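Local coordinates for galectin-1 (PDB 1GAN), which binds beta-galactosides, and probably other complex carbohydrates, as a homodimeric lectin, and may regulate apoptosis and differentiation of cells, at residues A[4-9]-A[118-123]; A[18-23]-A[129-134]; A[44-49]-A[57-62]. All blocks are in the same frame, centred on the assembly; numbering follows the deposited sequence.

How the contacts relate
The three contacts show how a beta-sandwich divides its tasks between a dimer edge and a binding face. Contact 1, on the six-stranded sheet, and contact 2, on the five-stranded sheet, lie about 12 Å apart between centres and meet across the hydrophobic core, where Leu121 CD1 packs on Ile20 CD1 at 3.9 Å; both also touch the second subunit. Contact 3 shares the sheet of contact 1 but lies on the other side of the chain's centre, about 17 Å off between centres, and supplies His45, Asn47, Arg49 and Asn62 to the sugar pocket. Ser122 of contact 1 stays about 11 Å, side chain to ligand, from the galactose. Both others enclose contact 3 along the chain.

Contact 1: residues A[4-9]-A[118-123]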
# COMPACT_ATOMS: atom_id res chain seq x y z
N GLY A 4 7.84 -5.58 5.99
CA GLY A 4 6.62 -5.34 6.75
C GLY A 4 5.83 -4.06 6.50
O GLY A 4 5.67 -3.24 7.39
N VAL A 5 5.34 -3.91 5.28
CA VAL A 5 4.53 -2.78 4.87
C VAL A 5 3.24 -2.75 5.69
O VAL A 5 2.77 -3.79 6.16
CB VAL A 5 4.20 -2.94 3.37
CG1 VAL A 5 2.95 -2.19 2.96
CG2 VAL A 5 5.35 -2.49 2.55
N ALA A 6 2.71 -1.56 5.94
CA ALA A 6 1.45 -1.42 6.66
C ALA A 6 0.62 -0.42 5.88
O ALA A 6 1.12 0.65 5.47
CB ALA A 6 1.66 -0.95 8.10
N VAL A 7 -0.63 -0.79 5.62
CA VAL A 7 -1.53 0.06 4.88
C VAL A 7 -2.64 0.45 5.83
O VAL A 7 -3.17 -0.39 6.56
CB VAL A 7 -2.08 -0.68 3.64
CG1 VAL A 7 -2.95 0.23 2.83
CG2 VAL A 7 -0.92 -1.18 2.77
N THR A 8 -2.92 1.74 5.88
CA THR A 8 -3.96 2.27 6.72
C THR A 8 -4.91 3.01 5.79
O THR A 8 -4.49 3.59 4.79
CB THR A 8 -3.41 3.21 7.78
OG1 THR A 8 -2.67 4.24 7.14
CG2 THR A 8 -2.47 2.48 8.65
N ASN A 9 -6.19 3.01 6.16
CA ASN A 9 -7.26 3.60 5.38
C ASN A 9 -7.45 2.76 4.13
O ASN A 9 -7.77 3.28 3.06
CB ASN A 9 -6.99 5.06 5.05
CG ASN A 9 -7.21 5.97 6.24
OD1 ASN A 9 -7.86 5.59 7.20
ND2 ASN A 9 -6.62 7.15 6.21
N ILE A 118 -12.65 -2.73 6.30
CA ILE A 118 -11.41 -3.16 6.92
C ILE A 118 -10.45 -2.03 6.61
O ILE A 118 -10.09 -1.82 5.46
CB ILE A 118 -10.91 -4.51 6.31
CG1 ILE A 118 -11.93 -5.62 6.57
CG2 ILE A 118 -9.65 -4.95 6.97
CD1 ILE A 118 -11.58 -6.95 5.96
N PRO A 119 -10.06 -1.28 7.63
CA PRO A 119 -9.14 -0.16 7.42
C PRO A 119 -7.67 -0.47 7.39
O PRO A 119 -6.91 0.26 6.75
CB PRO A 119 -9.45 0.74 8.60
CG PRO A 119 -9.74 -0.25 9.70
CD PRO A 119 -10.58 -1.29 9.02
N PHE A 120 -7.26 -1.56 8.00
CA PHE A 120 -5.84 -1.85 8.09
C PHE A 120 -5.37 -3.18 7.50
O PHE A 120 -6.04 -4.21 7.62
CB PHE A 120 -5.49 -1.73 9.58
CG PHE A 120 -4.07 -2.11 9.96
CD1 PHE A 120 -3.76 -3.43 10.27
CD2 PHE A 120 -3.11 -1.12 10.17
CE1 PHE A 120 -2.52 -3.75 10.81
CE2 PHE A 120 -1.88 -1.43 10.71
CZ PHE A 120 -1.58 -2.75 11.03
N LEU A 121 -4.19 -3.14 6.88
CA LEU A 121 -3.54 -4.31 6.33
C LEU A 121 -2.04 -4.20 6.65
O LEU A 121 -1.47 -3.11 6.63
CB LEU A 121 -3.73 -4.42 4.79
CG LEU A 121 -2.94 -5.55 4.07
CD1 LEU A 121 -3.76 -6.21 3.00
CD2 LEU A 121 -1.64 -5.06 3.46
N SER A 122 -1.41 -5.31 7.00
CA SER A 122 0.02 -5.31 7.25
C SER A 122 0.54 -6.67 6.81
O SER A 122 -0.23 -7.65 6.68
CB SER A 122 0.36 -5.05 8.71
OG SER A 122 -0.05 -6.10 9.52
N LEU A 123 1.82 -6.68 6.44
CA LEU A 123 2.51 -7.88 5.99
C LEU A 123 3.68 -8.04 6.92
O LEU A 123 4.17 -7.06 7.48
CB LEU A 123 3.07 -7.73 4.59
CG LEU A 123 2.25 -7.23 3.42
CD1 LEU A 123 3.12 -7.21 2.19
CD2 LEU A 123 1.08 -8.14 3.18
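At the dimer edge of the six-stranded sheet of the galectin beta-sandwich, strand 6-12 carries Val7 alongside Leu121 of strand 118-124, the two running antiparallel. Val7 and Leu121 form a hydrogen-bonded pair: Val7 N donates to Leu121 O over 2.7 Å, almost straight at 175°, and Leu121 N returns a bond to Val7 O at 3.0 Å. Ahead of the regular strand, Val5 O accepts a hydrogen bond from Leu123 N at 3.1 Å, which extends the pairing toward the N terminus.

The two faces differ in character. Val7 and Leu121 send their side chains into the interior, parallel to each other, and touch through Val7 CG2 and Leu121 CD2 at 4.0 Å. With CG1 of Val7 anti to the backbone N (chi1 -176°), CG2 is left beside that nitrogen and meets the leucine branch. Leu121 goes on to pack against Leu35 of its own sheet, while Leu123 reaches Phe128 of the facing one. Ala6, Thr8, Phe120 and Ser122 occupy the outer face, where Ser122 OG is bonded to Asn34 ND2.

Strand 6-12 is outermost within its own chain, yet Ala6 and Thr8 pair antiparallel with a strand of the second subunit, so the sheet continues through the homodimer. Beside this junction, the phenyl group of Phe120 crosses Thr8 at an angle. The methyl CG2 of Thr8 lies at the ring's edge, near its plane, 4.0 Å from CD2 of Phe120, and Val7 O approaches the same CD2 obliquely at 3.7 Å.

Contact 2: residues A[18-23]-A[129-134]; sequences VEIKGS and KSITTE
Val18 and Ile20 both meet Ile131 on the face of the five-stranded sheet that looks into the sandwich. The Val18 side chain lies at a slant to Ile131, its CG2 tight against Ile131 CG1 at 3.5 Å, whereas Ile20 runs alongside Ile131 in the same direction, with CD1 3.9 Å from that CG1. Because CG1 of Ile131 stands anti to its own nitrogen (chi1 172°), one methylene serves both neighbours. Thr133 extends the row, turning its methyl CG2 to Val18 CB at 3.5 Å.

The outer face is more polar. Ser130 OG rests on the aliphatic stem of Lys21, 3.4 Å from its CD, and Glu19 lies parallel to Thr132, with which it shares a pair of backbone hydrogen bonds.

Ser130, Ile131 and Thr132 also pair with a strand of the second subunit, which carries this sheet across the interface. Lys21 O takes two donors from the same face of its plane, Lys129 N at 2.7 Å and Ser130 N at 3.2 Å: Lys129 and Ser130 both face Lys21, a classic beta bulge in the strand 127-133 that borders the dimer interface of the galectin beta-sandwich.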
# COMPACT_ATOMS: atom_id res chain seq x y z
N VAL A 18 -8.70 -7.74 -2.03
CA VAL A 18 -7.39 -7.13 -2.13
C VAL A 18 -6.43 -8.27 -2.47
O VAL A 18 -6.50 -9.35 -1.89
CB VAL A 18 -7.00 -6.44 -0.77
CG1 VAL A 18 -7.08 -7.42 0.38
CG2 VAL A 18 -5.61 -5.83 -0.83
N GLU A 19 -5.60 -8.05 -3.47
CA GLU A 19 -4.61 -9.03 -3.88
C GLU A 19 -3.23 -8.53 -3.51
O GLU A 19 -2.91 -7.35 -3.74
CB GLU A 19 -4.70 -9.22 -5.38
CG GLU A 19 -3.54 -9.96 -5.96
CD GLU A 19 -3.51 -9.81 -7.46
OE1 GLU A 19 -4.25 -10.58 -8.13
OE2 GLU A 19 -2.77 -8.92 -7.95
N ILE A 20 -2.43 -9.39 -2.91
CA ILE A 20 -1.06 -9.05 -2.51
C ILE A 20 -0.05 -9.86 -3.33
O ILE A 20 -0.21 -11.08 -3.51
CB ILE A 20 -0.77 -9.42 -1.02
CG1 ILE A 20 -1.77 -8.75 -0.07
CG2 ILE A 20 0.66 -9.04 -0.65
CD1 ILE A 20 -1.71 -7.26 -0.10
N LYS A 21 0.99 -9.19 -3.81
CA LYS A 21 2.08 -9.82 -4.54
C LYS A 21 3.33 -9.52 -3.75
O LYS A 21 3.60 -8.37 -3.39
CB LYS A 21 2.22 -9.27 -5.96
CG LYS A 21 1.31 -9.92 -6.95
CD LYS A 21 1.41 -9.27 -8.31
CE LYS A 21 0.30 -9.80 -9.21
NZ LYS A 21 0.17 -9.00 -10.46
N GLY A 22 4.07 -10.56 -3.43
CA GLY A 22 5.29 -10.38 -2.67
C GLY A 22 6.28 -11.44 -3.07
O GLY A 22 6.02 -12.25 -3.96
N SER A 23 7.42 -11.42 -2.40
CA SER A 23 8.47 -12.39 -2.62
C SER A 23 8.92 -12.81 -1.22
O SER A 23 8.99 -11.98 -0.30
CB SER A 23 9.63 -11.74 -3.38
OG SER A 23 9.91 -10.46 -2.82
N LYS A 129 5.46 -6.40 -3.27
CA LYS A 129 5.64 -6.09 -4.68
C LYS A 129 4.45 -5.23 -5.18
O LYS A 129 4.64 -4.28 -5.93
CB LYS A 129 5.78 -7.36 -5.52
CG LYS A 129 6.44 -7.15 -6.88
CD LYS A 129 5.47 -6.69 -7.96
CE LYS A 129 6.20 -5.87 -9.03
NZ LYS A 129 5.30 -5.47 -10.15
N SER A 130 3.23 -5.56 -4.78
CA SER A 130 2.09 -4.77 -5.20
C SER A 130 0.81 -5.11 -4.48
O SER A 130 0.57 -6.25 -4.11
CB SER A 130 1.84 -4.90 -6.70
OG SER A 130 1.32 -6.16 -7.05
N ILE A 131 -0.02 -4.11 -4.26
CA ILE A 131 -1.28 -4.33 -3.61
C ILE A 131 -2.33 -3.72 -4.50
O ILE A 131 -2.15 -2.62 -5.04
CB ILE A 131 -1.35 -3.71 -2.19
CG1 ILE A 131 -2.80 -3.84 -1.68
CG2 ILE A 131 -0.88 -2.25 -2.21
CD1 ILE A 131 -3.05 -3.43 -0.27
N THR A 132 -3.40 -4.46 -4.74
CA THR A 132 -4.47 -3.93 -5.55
C THR A 132 -5.82 -4.42 -5.05
O THR A 132 -5.92 -5.50 -4.47
CB THR A 132 -4.18 -4.16 -7.08
OG1 THR A 132 -5.34 -4.60 -7.77
CG2 THR A 132 -3.06 -5.10 -7.29
N THR A 133 -6.81 -3.55 -5.08
CA THR A 133 -8.15 -3.89 -4.65
C THR A 133 -9.13 -3.63 -5.79
O THR A 133 -8.89 -2.76 -6.62
CB THR A 133 -8.64 -3.05 -3.42
OG1 THR A 133 -8.60 -1.65 -3.72
CG2 THR A 133 -7.78 -3.30 -2.22
N GLU A 134 -10.24 -4.36 -5.79
CA GLU A 134 -11.29 -4.19 -6.77
C GLU A 134 -12.59 -4.25 -5.97
O GLU A 134 -12.74 -5.19 -5.16
CB GLU A 134 -11.25 -5.32 -7.82
CG GLU A 134 -9.96 -5.38 -8.63
CD GLU A 134 -9.99 -6.45 -9.74
OE1 GLU A 134 -11.11 -6.80 -10.24
OE2 GLU A 134 -8.89 -6.92 -10.11
OXT GLU A 134 -13.37 -3.28 -6.06

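Contact 3: residues A[44-49]-A[57-62]; sequences LHFNAR and NKIVCN. With GAL (beta-D-galactopyranose), chain C; NDG (2-acetamido-2-deoxy-alpha-D-glucopyranose), chain B.
Phe46 packs against Ile59 and Cys61 on the closely filled, inward face of this antiparallel hairpin. The phenyl ring slants across Ile59, bringing CE2 to 3.7 Å from Ile59 CG2, and Cys61 SG approaches CD2 of Phe46 obliquely at 3.9 Å. Phe107 and Phe109 of the facing sheet cover this layer. By contrast, the turn end is open to solvent: Asn57 is exposed, and Lys58 leads its amine away to a salt bridge with Asp55. Asn57 and Lys58 both face Arg49, making a G1 beta bulge.

The opposite face holds the sugar. Arg49 is extended from CG to NE (chi2 167°, chi3 -172°), which carries its guanidinium out to the ligand; Val60 CG2 lies 3.5 Å above that plane, offset toward the rim. Two hydrogen bonds reach Asn47 OD1 within the guanidinium plane, from Arg49 NE (2.8 Å), above the Asn47 carbonyl plane, and from NH2 (3.1 Å), slightly tilted from it; they probably fix the guanidinium's rotation. Galactose O4 accepts Arg49 NH2 at 2.7 Å and shares a hydrogen bond with His45 NE2 at 2.8 Å, while His45 ND1 is hydrogen-bonded to Asn34 OD1. Asn62 ND2 donates to galactose O6 at 2.8 Å, nearly straight at 176°. Trp69 and Glu72, whose OE2 is hydrogen-bonded to both sugars, help complete the galectin beta-galactoside site.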
# COMPACT_ATOMS: atom_id res chain seq x y z
N LEU A 44 -8.46 -11.16 10.33
CA LEU A 44 -7.74 -12.30 9.80
C LEU A 44 -6.24 -12.11 9.86
O LEU A 44 -5.73 -11.05 9.54
CB LEU A 44 -8.14 -12.59 8.36
CG LEU A 44 -7.25 -13.60 7.63
CD1 LEU A 44 -7.31 -14.95 8.39
CD2 LEU A 44 -7.70 -13.76 6.18
N HIS A 45 -5.56 -13.11 10.39
CA HIS A 45 -4.11 -13.16 10.45
C HIS A 45 -3.83 -14.46 9.70
O HIS A 45 -4.26 -15.54 10.14
CB HIS A 45 -3.65 -13.22 11.91
CG HIS A 45 -2.26 -13.74 12.09
ND1 HIS A 45 -1.14 -12.97 11.90
CD2 HIS A 45 -1.81 -14.95 12.53
CE1 HIS A 45 -0.06 -13.67 12.21
NE2 HIS A 45 -0.44 -14.87 12.59
N PHE A 46 -3.27 -14.33 8.49
CA PHE A 46 -2.91 -15.45 7.62
C PHE A 46 -1.40 -15.67 7.76
O PHE A 46 -0.59 -14.87 7.28
CB PHE A 46 -3.28 -15.09 6.19
CG PHE A 46 -2.79 -16.08 5.17
CD1 PHE A 46 -1.53 -15.93 4.59
CD2 PHE A 46 -3.60 -17.15 4.77
CE1 PHE A 46 -1.08 -16.82 3.62
CE2 PHE A 46 -3.16 -18.04 3.80
CZ PHE A 46 -1.89 -17.87 3.22
N ASN A 47 -1.02 -16.78 8.39
CA ASN A 47 0.39 -17.07 8.66
C ASN A 47 0.90 -18.36 7.98
O ASN A 47 0.57 -19.47 8.38
CB ASN A 47 0.50 -17.16 10.20
CG ASN A 47 1.93 -17.21 10.73
OD1 ASN A 47 2.12 -17.51 11.91
ND2 ASN A 47 2.92 -16.87 9.92
N ALA A 48 1.71 -18.21 6.94
CA ALA A 48 2.27 -19.37 6.25
C ALA A 48 3.56 -19.72 6.98
O ALA A 48 4.50 -18.94 6.95
CB ALA A 48 2.56 -19.04 4.80
N ARG A 49 3.61 -20.86 7.63
CA ARG A 49 4.79 -21.27 8.38
C ARG A 49 5.62 -22.35 7.69
O ARG A 49 5.12 -23.44 7.37
CB ARG A 49 4.37 -21.77 9.76
CG ARG A 49 3.80 -20.68 10.65
CD ARG A 49 3.12 -21.23 11.86
NE ARG A 49 2.43 -20.17 12.59
CZ ARG A 49 1.98 -20.28 13.85
NH1 ARG A 49 2.13 -21.42 14.52
NH2 ARG A 49 1.48 -19.23 14.47
N ASN A 57 5.62 -26.19 7.18
CA ASN A 57 4.83 -26.11 5.96
C ASN A 57 3.33 -26.13 6.22
O ASN A 57 2.58 -26.80 5.53
CB ASN A 57 5.25 -27.19 4.98
CG ASN A 57 6.68 -27.01 4.51
OD1 ASN A 57 7.26 -25.93 4.64
ND2 ASN A 57 7.25 -28.05 3.96
N LYS A 58 2.90 -25.34 7.19
CA LYS A 58 1.49 -25.25 7.56
C LYS A 58 0.99 -23.83 7.60
O LYS A 58 1.71 -22.91 7.98
CB LYS A 58 1.22 -25.93 8.91
CG LYS A 58 0.92 -27.41 8.78
CD LYS A 58 0.59 -28.07 10.12
CE LYS A 58 1.85 -28.40 10.97
NZ LYS A 58 1.52 -29.02 12.32
N ILE A 59 -0.26 -23.65 7.18
CA ILE A 59 -0.90 -22.36 7.20
C ILE A 59 -1.76 -22.31 8.43
O ILE A 59 -2.54 -23.22 8.70
CB ILE A 59 -1.77 -22.12 5.96
CG1 ILE A 59 -0.89 -22.00 4.72
CG2 ILE A 59 -2.62 -20.86 6.14
CD1 ILE A 59 -1.66 -21.89 3.43
N VAL A 60 -1.49 -21.32 9.26
CA VAL A 60 -2.25 -21.07 10.47
C VAL A 60 -2.98 -19.73 10.25
O VAL A 60 -2.37 -18.73 9.84
CB VAL A 60 -1.34 -21.00 11.71
CG1 VAL A 60 -2.18 -20.76 12.96
CG2 VAL A 60 -0.58 -22.30 11.85
N CYS A 61 -4.28 -19.76 10.48
CA CYS A 61 -5.15 -18.62 10.35
C CYS A 61 -5.78 -18.38 11.72
O CYS A 61 -6.16 -19.33 12.42
CB CYS A 61 -6.27 -18.91 9.35
SG CYS A 61 -5.77 -18.76 7.63
N ASN A 62 -5.91 -17.11 12.10
CA ASN A 62 -6.51 -16.77 13.38
C ASN A 62 -6.97 -15.32 13.34
O ASN A 62 -6.74 -14.60 12.34
CB ASN A 62 -5.48 -16.96 14.50
CG ASN A 62 -6.13 -17.21 15.85
OD1 ASN A 62 -7.34 -17.11 15.98
ND2 ASN A 62 -5.32 -17.51 16.87
C1 GAL C . 1.23 -17.69 17.69
C2 GAL C . 2.30 -16.85 16.97
C3 GAL C . 1.71 -15.55 16.43
C4 GAL C . 0.52 -15.85 15.55
C5 GAL C . -0.49 -16.70 16.33
C6 GAL C . -1.68 -17.10 15.52
O2 GAL C . 3.39 -16.58 17.83
O3 GAL C . 2.68 -14.86 15.66
O4 GAL C . 0.96 -16.55 14.39
O5 GAL C . 0.13 -17.92 16.80
O6 GAL C . -2.62 -17.76 16.34
C1 NDG B . 0.91 -22.27 20.44
C2 NDG B . 0.25 -22.20 19.06
C3 NDG B . 1.01 -21.21 18.19
C4 NDG B . 0.97 -19.83 18.82
C5 NDG B . 1.54 -19.91 20.26
C6 NDG B . 1.34 -18.61 21.05
C7 NDG B . -0.65 -24.42 18.78
C8 NDG B . -0.57 -25.77 18.10
O5 NDG B . 0.87 -20.96 21.04
O3 NDG B . 0.44 -21.16 16.89
O4 NDG B . 1.77 -18.93 18.02
O6 NDG B . -0.05 -18.28 21.20
O7 NDG B . -1.53 -24.19 19.60
N2 NDG B . 0.27 -23.51 18.44
O1 NDG B . 2.25 -22.55 20.26